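Local coordinates for protein 5-ketofructose reductase (PDB 7COK) that reduces 5-ketofructose, probably with a nicotinamide cofactor held by its Rossmann-type domain, and represents a novel class within the shikimate dehydrogenase family, at residues G12-C18 / Y40-K46; W62-C67 / V92-I97; H78-A83 / G100-H105; L249-V253 / M273-E278. One frame throughout, in Å; residues are numbered along the deposited sequence.

Interaction 1: G12-C18 / Y40-K46; sequences GSFSTPC and YINCDVK
Strands 12-15 and 40-44 run parallel, axes 4.4 Å and 11° apart, pairing G12 with I41, S13 with N42, F14 with C43 and S15 with D44. The ladder alternates: S13 N to I41 O (2.9 Å), C43 N to S13 O (3.0 Å), a weak S15 N to C43 O (3.3 Å), V45 N to S15 O (2.9 Å). A cis peptide before P17 turns the chain toward D44 (chi1 t): OD1 accepts from T16 OG1 (2.7 Å) and, in a salt bridge, K46 NZ (2.8 Å), OD2 weakly from C18 N (3.1 Å). N42 ND2 donates to C18 O (2.9 Å) and to F6 O of the second subunit, whose E61 also salt-bridges K46 NZ. Water 1 accepts from S13 OG and S15 OG and donates to N42 OD1 and C43 O. Y40 makes a CH-pi contact with G12 CA, 3.8 Å from its ring centroid; its OH is hydrogen-bonded to N66 OD1. With helix 23-34, these strands form a beta-alpha-beta unit of the family's substrate-binding domain.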
loop_
_atom_site.group_PDB
_atom_site.type_symbol
_atom_site.label_atom_id
_atom_site.label_comp_id
_atom_site.label_asym_id
_atom_site.label_seq_id
_atom_site.Cartn_x
_atom_site.Cartn_y
_atom_site.Cartn_z
ATOM N N GLY A 12 1.723 6.752 -1.956
ATOM C CA GLY A 12 1.609 6.821 -0.508
ATOM C C GLY A 12 2.532 7.853 0.078
ATOM O O GLY A 12 2.889 8.817 -0.604
ATOM N N SER A 13 2.938 7.614 1.326
ATOM C CA SER A 13 3.703 8.592 2.094
ATOM C C SER A 13 4.674 7.939 3.056
ATOM O O SER A 13 4.387 6.876 3.603
ATOM C CB SER A 13 2.727 9.481 2.875
ATOM O OG SER A 13 3.375 10.329 3.815
ATOM N N PHE A 14 5.833 8.585 3.230
ATOM C CA PHE A 14 6.811 8.182 4.235
ATOM C C PHE A 14 6.962 9.353 5.197
ATOM O O PHE A 14 7.235 10.489 4.793
ATOM C CB PHE A 14 8.166 7.882 3.592
ATOM C CG PHE A 14 8.126 6.857 2.501
ATOM C CD1 PHE A 14 7.251 5.737 2.555
ATOM C CD2 PHE A 14 9.018 6.955 1.416
ATOM C CE1 PHE A 14 7.254 4.785 1.536
ATOM C CE2 PHE A 14 9.008 5.995 0.396
ATOM C CZ PHE A 14 8.141 4.917 0.449
ATOM N N SER A 15 6.752 9.083 6.482
ATOM C CA SER A 15 6.893 10.106 7.518
ATOM C C SER A 15 6.889 9.404 8.863
ATOM O O SER A 15 6.514 8.240 8.951
ATOM C CB SER A 15 5.742 11.120 7.450
ATOM O OG SER A 15 4.524 10.551 7.863
ATOM N N THR A 16 7.308 10.113 9.903
ATOM C CA THR A 16 7.079 9.649 11.266
ATOM C C THR A 16 6.973 10.838 12.217
ATOM O O THR A 16 7.829 11.734 12.156
ATOM C CB THR A 16 8.128 8.602 11.757
ATOM O OG1 THR A 16 7.684 8.033 12.990
ATOM C CG2 THR A 16 9.538 9.162 11.944
ATOM N N PRO A 17 5.934 10.887 13.064
ATOM C CA PRO A 17 4.788 9.961 13.091
ATOM C C PRO A 17 3.817 10.243 11.938
ATOM O O PRO A 17 3.849 11.322 11.364
ATOM C CB PRO A 17 4.123 10.291 14.435
ATOM C CG PRO A 17 4.475 11.722 14.685
ATOM C CD PRO A 17 5.865 11.888 14.151
ATOM N N CYS A 18 2.998 9.262 11.578
ATOM C CA CYS A 18 2.054 9.444 10.471
ATOM C C CYS A 18 0.573 9.297 10.810
ATOM O O CYS A 18 -0.281 9.533 9.941
ATOM C CB CYS A 18 2.410 8.512 9.306
ATOM S SG CYS A 18 1.983 6.794 9.579
ATOM N N TYR A 40 -3.514 5.132 -1.660
ATOM C CA TYR A 40 -2.495 5.929 -0.997
ATOM C C TYR A 40 -2.162 5.213 0.292
ATOM O O TYR A 40 -3.014 5.093 1.188
ATOM C CB TYR A 40 -3.068 7.301 -0.704
ATOM C CG TYR A 40 -2.051 8.326 -0.204
ATOM C CD1 TYR A 40 -1.689 8.379 1.146
ATOM C CD2 TYR A 40 -1.489 9.254 -1.069
ATOM C CE1 TYR A 40 -0.793 9.339 1.612
ATOM C CE2 TYR A 40 -0.587 10.205 -0.603
ATOM C CZ TYR A 40 -0.260 10.245 0.741
ATOM O OH TYR A 40 0.636 11.212 1.208
ATOM N N ILE A 41 -0.904 4.778 0.408
ATOM C CA ILE A 41 -0.435 4.003 1.539
ATOM C C ILE A 41 0.382 4.875 2.507
ATOM O O ILE A 41 1.517 5.261 2.205
ATOM C CB ILE A 41 0.387 2.761 1.069
ATOM C CG1 ILE A 41 -0.346 1.957 -0.047
ATOM C CG2 ILE A 41 0.775 1.894 2.253
ATOM C CD1 ILE A 41 -1.785 1.565 0.223
ATOM N N ASN A 42 -0.204 5.162 3.672
ATOM C CA ASN A 42 0.404 6.028 4.680
ATOM C C ASN A 42 1.305 5.199 5.594
ATOM O O ASN A 42 0.829 4.404 6.423
ATOM C CB ASN A 42 -0.721 6.688 5.488
ATOM C CG ASN A 42 -0.214 7.732 6.476
ATOM O OD1 ASN A 42 0.792 8.375 6.242
ATOM N ND2 ASN A 42 -0.956 7.929 7.568
ATOM N N CYS A 43 2.615 5.349 5.406
ATOM C CA CYS A 43 3.616 4.514 6.098
ATOM C C CYS A 43 4.384 5.279 7.155
ATOM O O CYS A 43 4.788 6.412 6.937
ATOM C CB CYS A 43 4.634 3.977 5.102
ATOM S SG CYS A 43 3.938 3.005 3.750
ATOM N N ASP A 44 4.600 4.619 8.293
ATOM C CA ASP A 44 5.414 5.205 9.313
ATOM C C ASP A 44 6.836 4.705 9.118
ATOM O O ASP A 44 7.149 3.552 9.411
ATOM C CB ASP A 44 4.879 4.879 10.697
ATOM C CG ASP A 44 5.348 5.847 11.721
ATOM O OD1 ASP A 44 6.549 5.812 12.035
ATOM O OD2 ASP A 44 4.537 6.657 12.202
ATOM N N VAL A 45 7.682 5.589 8.602
ATOM C CA VAL A 45 9.031 5.216 8.194
ATOM C C VAL A 45 10.005 6.003 9.062
ATOM O O VAL A 45 9.962 7.233 9.097
ATOM C CB VAL A 45 9.276 5.546 6.696
ATOM C CG1 VAL A 45 10.715 5.298 6.315
ATOM C CG2 VAL A 45 8.366 4.728 5.785
ATOM N N LYS A 46 10.878 5.288 9.770
ATOM C CA LYS A 46 11.869 5.937 10.628
ATOM C C LYS A 46 13.043 6.468 9.779
ATOM O O LYS A 46 13.246 6.056 8.626
ATOM C CB LYS A 46 12.339 4.975 11.735
ATOM C CG LYS A 46 11.213 4.371 12.592
ATOM C CD LYS A 46 10.232 5.425 13.111
ATOM C CE LYS A 46 9.116 4.841 13.975
ATOM N NZ LYS A 46 8.134 3.935 13.288
HETATM O O HOH W 1 3.557 8.687 6.039
#

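Interaction 2: W62-C67 / V92-I97; sequences WVGFNC and VNCVAI
Strands 64-67 and 94-97 pair antiparallel at 162°, axes 4.7 Å apart. F65 and V95 form the hydrogen-bonded pair, with F65 N to V95 O at 2.9 Å and V95 N to F65 O at 2.8 Å; G64/A96 and N66/C94 are non-hydrogen-bonded pairs. I97 N to V63 O (3.0 Å) and C67 N to N93 O (3.0 Å) extend the ladder at its ends. F65 takes chi1 p with chi2 90°, which sets a ring face against V95 (chi1 t), a CH-pi contact with V95 CB 3.8 Å from the centroid and 16° off the normal; V95 CG2 is 3.6 Å from F65 CE1. I97 (chi1 m, chi2 t) extends CD1 to the ring's edge, 4.0 Å from F65 CE2, and to 4.1 Å from W62 CB. N66 (chi1 m) turns ND2 to N93 O (3.1 Å), while its OD1 accepts from Y40 OH. N93 (chi1 p) sends OD1 to the backbone of T107; N93 and C94 face H105 as a classic beta bulge. Helix 50-59 covers the F65 face through V54 and A57, W263 of helix 248-264 meets N66 and C94 on the other, and strands 9-15 and 101-105 flank the pair.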
loop_
_atom_site.group_PDB
_atom_site.type_symbol
_atom_site.label_atom_id
_atom_site.label_comp_id
_atom_site.label_asym_id
_atom_site.label_seq_id
_atom_site.Cartn_x
_atom_site.Cartn_y
_atom_site.Cartn_z
ATOM N N TRP A 62 5.292 1.367 -7.159
ATOM C CA TRP A 62 4.554 2.604 -6.937
ATOM C C TRP A 62 4.828 3.637 -8.032
ATOM O O TRP A 62 5.889 3.601 -8.680
ATOM C CB TRP A 62 4.950 3.200 -5.596
ATOM C CG TRP A 62 4.613 2.390 -4.341
ATOM C CD1 TRP A 62 4.458 1.028 -4.229
ATOM C CD2 TRP A 62 4.486 2.915 -3.022
ATOM N NE1 TRP A 62 4.188 0.679 -2.925
ATOM C CE2 TRP A 62 4.228 1.806 -2.154
ATOM C CE3 TRP A 62 4.554 4.216 -2.473
ATOM C CZ2 TRP A 62 4.039 1.955 -0.759
ATOM C CZ3 TRP A 62 4.362 4.369 -1.083
ATOM C CH2 TRP A 62 4.110 3.235 -0.242
ATOM N N VAL A 63 3.908 4.571 -8.212
ATOM C CA VAL A 63 4.101 5.640 -9.195
ATOM C C VAL A 63 4.530 6.951 -8.563
ATOM O O VAL A 63 4.932 7.894 -9.255
ATOM C CB VAL A 63 2.879 5.844 -10.122
ATOM C CG1 VAL A 63 2.544 4.533 -10.839
ATOM C CG2 VAL A 63 1.696 6.344 -9.328
ATOM N N GLY A 64 4.444 7.017 -7.240
ATOM C CA GLY A 64 4.819 8.213 -6.513
ATOM C C GLY A 64 4.641 8.058 -5.033
ATOM O O GLY A 64 3.983 7.127 -4.578
ATOM N N PHE A 65 5.245 8.983 -4.290
ATOM C CA PHE A 65 5.025 9.056 -2.853
ATOM C C PHE A 65 5.337 10.446 -2.339
ATOM O O PHE A 65 6.089 11.162 -2.970
ATOM C CB PHE A 65 5.857 8.000 -2.097
ATOM C CG PHE A 65 7.348 8.092 -2.321
ATOM C CD1 PHE A 65 8.157 8.889 -1.487
ATOM C CD2 PHE A 65 7.952 7.351 -3.344
ATOM C CE1 PHE A 65 9.550 8.945 -1.689
ATOM C CE2 PHE A 65 9.349 7.386 -3.527
ATOM C CZ PHE A 65 10.141 8.190 -2.710
ATOM N N ASN A 66 4.719 10.813 -1.215
ATOM C CA ASN A 66 5.104 11.995 -0.434
ATOM C C ASN A 66 6.097 11.677 0.635
ATOM O O ASN A 66 6.165 10.540 1.122
ATOM C CB ASN A 66 3.863 12.592 0.236
ATOM C CG ASN A 66 2.875 13.134 -0.767
ATOM O OD1 ASN A 66 1.698 12.778 -0.733
ATOM N ND2 ASN A 66 3.358 13.944 -1.708
ATOM N N CYS A 67 6.860 12.705 0.991
ATOM C CA CYS A 67 7.671 12.691 2.201
ATOM C C CYS A 67 7.234 13.844 3.070
ATOM O O CYS A 67 7.032 14.967 2.587
ATOM C CB CYS A 67 9.126 12.901 1.855
ATOM S SG CYS A 67 9.872 11.500 1.036
ATOM N N VAL A 92 12.320 18.182 -0.567
ATOM C CA VAL A 92 11.377 17.505 -1.449
ATOM C C VAL A 92 10.269 16.856 -0.604
ATOM O O VAL A 92 10.529 16.179 0.403
ATOM C CB VAL A 92 12.120 16.419 -2.272
ATOM C CG1 VAL A 92 11.141 15.394 -2.840
ATOM C CG2 VAL A 92 12.900 17.042 -3.409
ATOM N N ASN A 93 9.026 17.052 -1.030
ATOM C CA ASN A 93 7.892 16.435 -0.372
ATOM C C ASN A 93 7.056 15.576 -1.321
ATOM O O ASN A 93 6.113 14.977 -0.861
ATOM C CB ASN A 93 6.989 17.488 0.275
ATOM C CG ASN A 93 6.254 18.321 -0.760
ATOM O OD1 ASN A 93 6.870 19.031 -1.533
ATOM N ND2 ASN A 93 4.944 18.227 -0.780
ATOM N N CYS A 94 7.378 15.548 -2.618
ATOM C CA CYS A 94 6.594 14.814 -3.603
ATOM C C CYS A 94 7.540 14.199 -4.609
ATOM O O CYS A 94 8.257 14.915 -5.332
ATOM C CB CYS A 94 5.648 15.773 -4.300
ATOM S SG CYS A 94 4.620 15.007 -5.599
ATOM N N VAL A 95 7.552 12.878 -4.638
ATOM C CA VAL A 95 8.446 12.123 -5.523
ATOM C C VAL A 95 7.617 11.390 -6.554
ATOM O O VAL A 95 6.665 10.713 -6.209
ATOM C CB VAL A 95 9.340 11.123 -4.727
ATOM C CG1 VAL A 95 10.225 10.281 -5.676
ATOM C CG2 VAL A 95 10.201 11.871 -3.714
ATOM N N ALA A 96 7.988 11.520 -7.822
ATOM C CA ALA A 96 7.409 10.724 -8.885
ATOM C C ALA A 96 8.375 9.620 -9.237
ATOM O O ALA A 96 9.598 9.839 -9.200
ATOM C CB ALA A 96 7.162 11.573 -10.115
ATOM N N ILE A 97 7.830 8.443 -9.546
ATOM C CA ILE A 97 8.573 7.297 -10.036
ATOM C C ILE A 97 8.155 7.080 -11.493
ATOM O O ILE A 97 7.004 6.720 -11.788
ATOM C CB ILE A 97 8.387 6.011 -9.187
ATOM C CG1 ILE A 97 8.541 6.319 -7.684
ATOM C CG2 ILE A 97 9.369 4.932 -9.644
ATOM C CD1 ILE A 97 8.378 5.129 -6.744
#

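Interaction 3: H78-A83 / G100-H105; sequences HLDDIA and GKLIGH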
loop_
_atom_site.group_PDB
_atom_site.type_symbol
_atom_site.label_atom_id
_atom_site.label_comp_id
_atom_site.label_asym_id
_atom_site.label_seq_id
_atom_site.Cartn_x
_atom_site.Cartn_y
_atom_site.Cartn_z
ATOM N N HIS A 78 18.449 10.227 -2.024
ATOM C CA HIS A 78 17.980 8.990 -2.636
ATOM C C HIS A 78 17.300 9.156 -3.993
ATOM O O HIS A 78 16.766 8.185 -4.550
ATOM C CB HIS A 78 17.044 8.281 -1.667
ATOM C CG HIS A 78 17.581 8.186 -0.279
ATOM N ND1 HIS A 78 18.733 7.490 0.029
ATOM C CD2 HIS A 78 17.145 8.728 0.880
ATOM C CE1 HIS A 78 18.966 7.595 1.325
ATOM N NE2 HIS A 78 18.023 8.345 1.863
ATOM N N LEU A 79 17.369 10.362 -4.544
ATOM C CA LEU A 79 16.670 10.697 -5.788
ATOM C C LEU A 79 17.590 10.733 -6.986
ATOM O O LEU A 79 18.812 10.870 -6.831
ATOM C CB LEU A 79 15.954 12.051 -5.651
ATOM C CG LEU A 79 15.007 12.155 -4.452
ATOM C CD1 LEU A 79 14.482 13.565 -4.312
ATOM C CD2 LEU A 79 13.856 11.152 -4.501
ATOM N N ASP A 80 16.991 10.640 -8.174
ATOM C CA ASP A 80 17.718 10.680 -9.446
ATOM C C ASP A 80 17.719 12.077 -10.055
ATOM O O ASP A 80 18.653 12.443 -10.797
ATOM C CB ASP A 80 17.124 9.686 -10.449
ATOM C CG ASP A 80 17.285 8.231 -10.018
ATOM O OD1 ASP A 80 18.435 7.733 -9.971
ATOM O OD2 ASP A 80 16.263 7.572 -9.749
ATOM N N ASP A 81 16.674 12.846 -9.766
ATOM C CA ASP A 81 16.473 14.182 -10.331
ATOM C C ASP A 81 15.748 15.047 -9.308
ATOM O O ASP A 81 14.925 14.548 -8.536
ATOM C CB ASP A 81 15.614 14.050 -11.596
ATOM C CG ASP A 81 15.437 15.374 -12.353
ATOM O OD1 ASP A 81 16.446 16.069 -12.602
ATOM O OD2 ASP A 81 14.299 15.690 -12.757
ATOM N N ILE A 82 16.057 16.343 -9.305
ATOM C CA ILE A 82 15.479 17.339 -8.406
ATOM C C ILE A 82 15.000 18.519 -9.253
ATOM O O ILE A 82 15.802 19.145 -9.950
ATOM C CB ILE A 82 16.530 17.815 -7.364
ATOM C CG1 ILE A 82 17.146 16.624 -6.617
ATOM C CG2 ILE A 82 15.939 18.830 -6.388
ATOM C CD1 ILE A 82 16.184 15.866 -5.737
ATOM N N ALA A 83 13.701 18.811 -9.179
ATOM C CA ALA A 83 13.091 19.937 -9.887
ATOM C C ALA A 83 13.596 21.281 -9.362
ATOM O O ALA A 83 14.138 21.353 -8.263
ATOM C CB ALA A 83 11.576 19.862 -9.779
ATOM N N GLY A 100 11.262 3.600 -13.173
ATOM C CA GLY A 100 12.306 3.312 -12.188
ATOM C C GLY A 100 13.095 4.522 -11.688
ATOM O O GLY A 100 13.885 4.388 -10.756
ATOM N N LYS A 101 12.872 5.691 -12.298
ATOM C CA LYS A 101 13.594 6.925 -11.955
ATOM C C LYS A 101 12.841 7.723 -10.904
ATOM O O LYS A 101 11.634 7.899 -11.009
ATOM C CB LYS A 101 13.753 7.784 -13.207
ATOM C CG LYS A 101 15.072 8.521 -13.328
ATOM C CD LYS A 101 15.341 8.832 -14.788
ATOM C CE LYS A 101 16.823 9.046 -15.070
ATOM N NZ LYS A 101 17.266 10.418 -14.698
ATOM N N LEU A 102 13.564 8.218 -9.906
ATOM C CA LEU A 102 12.949 8.954 -8.801
ATOM C C LEU A 102 13.168 10.448 -8.978
ATOM O O LEU A 102 14.296 10.923 -8.924
ATOM C CB LEU A 102 13.501 8.495 -7.452
ATOM C CG LEU A 102 13.322 7.019 -7.083
ATOM C CD1 LEU A 102 14.472 6.531 -6.221
ATOM C CD2 LEU A 102 11.984 6.811 -6.393
ATOM N N ILE A 103 12.071 11.171 -9.188
ATOM C CA ILE A 103 12.083 12.598 -9.515
ATOM C C ILE A 103 11.448 13.365 -8.357
ATOM O O ILE A 103 10.274 13.164 -8.052
ATOM C CB ILE A 103 11.304 12.866 -10.826
ATOM C CG1 ILE A 103 11.829 11.959 -11.939
ATOM C CG2 ILE A 103 11.370 14.343 -11.217
ATOM C CD1 ILE A 103 10.762 11.513 -12.914
ATOM N N GLY A 104 12.237 14.221 -7.715
ATOM C CA GLY A 104 11.785 14.989 -6.542
ATOM C C GLY A 104 11.243 16.377 -6.852
ATOM O O GLY A 104 11.863 17.157 -7.580
ATOM N N HIS A 105 10.086 16.675 -6.273
ATOM C CA HIS A 105 9.423 17.979 -6.410
ATOM C C HIS A 105 9.138 18.529 -5.037
ATOM O O HIS A 105 9.032 17.795 -4.060
ATOM C CB HIS A 105 8.064 17.823 -7.122
ATOM C CG HIS A 105 8.151 17.236 -8.496
ATOM N ND1 HIS A 105 8.121 18.012 -9.633
ATOM C CD2 HIS A 105 8.251 15.950 -8.911
ATOM C CE1 HIS A 105 8.206 17.227 -10.695
ATOM N NE2 HIS A 105 8.284 15.972 -10.289
#
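L102 and D80 have the most surface covered here, 82 and 75 Å², and they hold each other twice. With chi1 m, D80 OD2 accepts from L102 N at 2.8 Å, and D80 N donates to L102 O at 2.8 Å; the same carbonyl takes a second, longer bond from D81 N (3.2 Å). The L102 side chain lies on the inner side, its CD1 3.3 Å from H78 O and its CB 4.0 Å from L79 CD2, beneath helix 50-59. Beyond this clamp the segments become a parallel ladder, D81 opposite I103 and I82 opposite G104, by which strand 81-82 forms one edge strand of the mixed sheet within this chain. G104, with 65 Å² covered, bonds 78-83 through both its backbone N and O: N donates to D81 O (2.8 Å) and O accepts from A83 N (2.9 Å), A83 being the N-cap residue of helix 84-89. An ideal CB on G104 would clash with L79 CD1, a methyl already 3.8 Å from G104 CA.

Interaction 4: L249-V253 / M273-E278; sequences LGMLV and MAQTLE
Both segments are regular alpha-helix, with V253 N to L249 O (3.0 Å) among their internal hydrogen bonds. Their axes approach to 9.5 Å and cross obliquely at 128°, nearer antiparallel than parallel; the closest CA pair is V253 and A274, 6.1 Å apart. V253 (chi1 t) fits against the small A274, placing CG2 3.6 Å from A274 CA and CG1 3.8 Å from M273 CB. L249, t at both chi angles, sets CD2 3.9 Å from A274 CB and CG 3.9 Å from L277 CD1. That same methyl of L277 (chi1 m, chi2 t) is 4.0 Å from V253 CG2 and 4.1 Å from L252 CD1. M26 of helix 23-34 touches V253, M273 and L277, bringing in a helix of the substrate-binding domain. E278 OE2, at the edge, is 3.5 Å from L249 CD1. With no hydrogen bond or salt bridge between the segments, the contact rests on van der Waals contact and hydrophobic burial (337 Å²), which depend on shape rather than on directional bonds.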
loop_
_atom_site.group_PDB
_atom_site.type_symbol
_atom_site.label_atom_id
_atom_site.label_comp_id
_atom_site.label_asym_id
_atom_site.label_seq_id
_atom_site.Cartn_x
_atom_site.Cartn_y
_atom_site.Cartn_z
ATOM N N LEU A 249 -6.936 25.304 4.026
ATOM C CA LEU A 249 -7.517 23.993 3.668
ATOM C C LEU A 249 -7.545 23.887 2.147
ATOM O O LEU A 249 -7.102 22.875 1.597
ATOM C CB LEU A 249 -8.892 23.826 4.340
ATOM C CG LEU A 249 -9.642 22.497 4.247
ATOM C CD1 LEU A 249 -10.682 22.436 5.355
ATOM C CD2 LEU A 249 -10.341 22.317 2.919
ATOM N N GLY A 250 -7.992 24.947 1.467
ATOM C CA GLY A 250 -7.928 24.987 0.008
ATOM C C GLY A 250 -6.510 24.756 -0.511
ATOM O O GLY A 250 -6.291 24.150 -1.562
ATOM N N MET A 251 -5.527 25.277 0.217
ATOM C CA MET A 251 -4.130 25.140 -0.213
ATOM C C MET A 251 -3.657 23.694 -0.105
ATOM O O MET A 251 -2.974 23.176 -1.002
ATOM C CB MET A 251 -3.225 26.049 0.615
ATOM C CG MET A 251 -3.476 27.520 0.446
ATOM S SD MET A 251 -2.276 28.424 1.444
ATOM C CE MET A 251 -3.156 29.972 1.679
ATOM N N LEU A 252 -4.019 23.035 0.991
ATOM C CA LEU A 252 -3.747 21.614 1.141
ATOM C C LEU A 252 -4.409 20.794 0.032
ATOM O O LEU A 252 -3.783 19.899 -0.536
ATOM C CB LEU A 252 -4.236 21.140 2.504
ATOM C CG LEU A 252 -3.304 21.055 3.701
ATOM C CD1 LEU A 252 -4.067 20.330 4.795
ATOM C CD2 LEU A 252 -1.998 20.339 3.382
ATOM N N VAL A 253 -5.662 21.105 -0.288
ATOM C CA VAL A 253 -6.338 20.428 -1.383
ATOM C C VAL A 253 -5.573 20.620 -2.687
ATOM O O VAL A 253 -5.301 19.648 -3.405
ATOM C CB VAL A 253 -7.805 20.881 -1.477
ATOM C CG1 VAL A 253 -8.467 20.356 -2.748
ATOM C CG2 VAL A 253 -8.566 20.392 -0.256
ATOM N N MET A 273 -12.312 16.533 -2.081
ATOM C CA MET A 273 -11.120 16.514 -1.259
ATOM C C MET A 273 -11.278 17.486 -0.081
ATOM O O MET A 273 -11.011 17.132 1.076
ATOM C CB MET A 273 -9.902 16.850 -2.106
ATOM C CG MET A 273 -9.624 15.729 -3.093
ATOM S SD MET A 273 -8.369 16.176 -4.292
ATOM C CE MET A 273 -6.895 15.956 -3.292
ATOM N N ALA A 274 -11.775 18.682 -0.382
ATOM C CA ALA A 274 -12.019 19.711 0.621
ATOM C C ALA A 274 -13.045 19.285 1.643
ATOM O O ALA A 274 -12.816 19.416 2.844
ATOM C CB ALA A 274 -12.458 20.994 -0.041
ATOM N N GLN A 275 -14.167 18.742 1.166
ATOM C CA GLN A 275 -15.211 18.285 2.079
ATOM C C GLN A 275 -14.713 17.180 3.001
ATOM O O GLN A 275 -15.048 17.175 4.187
ATOM C CB GLN A 275 -16.500 17.881 1.343
ATOM C CG GLN A 275 -17.723 17.692 2.276
ATOM C CD GLN A 275 -17.999 18.874 3.220
ATOM O OE1 GLN A 275 -17.764 20.030 2.888
ATOM N NE2 GLN A 275 -18.490 18.575 4.419
ATOM N N THR A 276 -13.844 16.301 2.481
ATOM C CA THR A 276 -13.223 15.251 3.296
ATOM C C THR A 276 -12.405 15.841 4.473
ATOM O O THR A 276 -12.528 15.382 5.622
ATOM C CB THR A 276 -12.350 14.355 2.404
ATOM O OG1 THR A 276 -13.185 13.739 1.419
ATOM C CG2 THR A 276 -11.630 13.264 3.195
ATOM N N LEU A 277 -11.585 16.854 4.187
ATOM C CA LEU A 277 -10.840 17.557 5.232
ATOM C C LEU A 277 -11.765 18.320 6.192
ATOM O O LEU A 277 -11.560 18.276 7.407
ATOM C CB LEU A 277 -9.813 18.504 4.607
ATOM C CG LEU A 277 -8.580 17.960 3.889
ATOM C CD1 LEU A 277 -7.732 19.162 3.486
ATOM C CD2 LEU A 277 -7.775 17.026 4.783
ATOM N N GLU A 278 -12.815 18.958 5.673
ATOM C CA GLU A 278 -13.777 19.659 6.556
ATOM C C GLU A 278 -14.419 18.684 7.542
ATOM O O GLU A 278 -14.530 18.993 8.747
ATOM C CB GLU A 278 -14.876 20.353 5.759
ATOM C CG GLU A 278 -14.426 21.436 4.783
ATOM C CD GLU A 278 -14.245 22.826 5.386
ATOM O OE1 GLU A 278 -14.452 23.030 6.596
ATOM O OE2 GLU A 278 -13.881 23.741 4.618
#

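From the N terminus, interaction 1 closes first, joining strands 9-15 and 38-44 around helix 23-34. Interaction 2 then opens at 62-67; before it closes at 92-97, interaction 3 has opened at 78-83, to close at 100-105, so these two cross. They adjoin directly, with C94 O hydrogen-bonded to H105 N (2.7 Å), and all three contacts belong to one mixed sheet. Interactions 1 and 2 touch where G12 O meets N66 N at 2.8 Å. Interaction 4, in series after the rest, closes between the last two helices, its centre about 20 Å from those of interactions 1 and 2. Between 105 and 249 lie all the strands of the parallel Rossmann-type sheet; helix 248-264 then returns to the first domain.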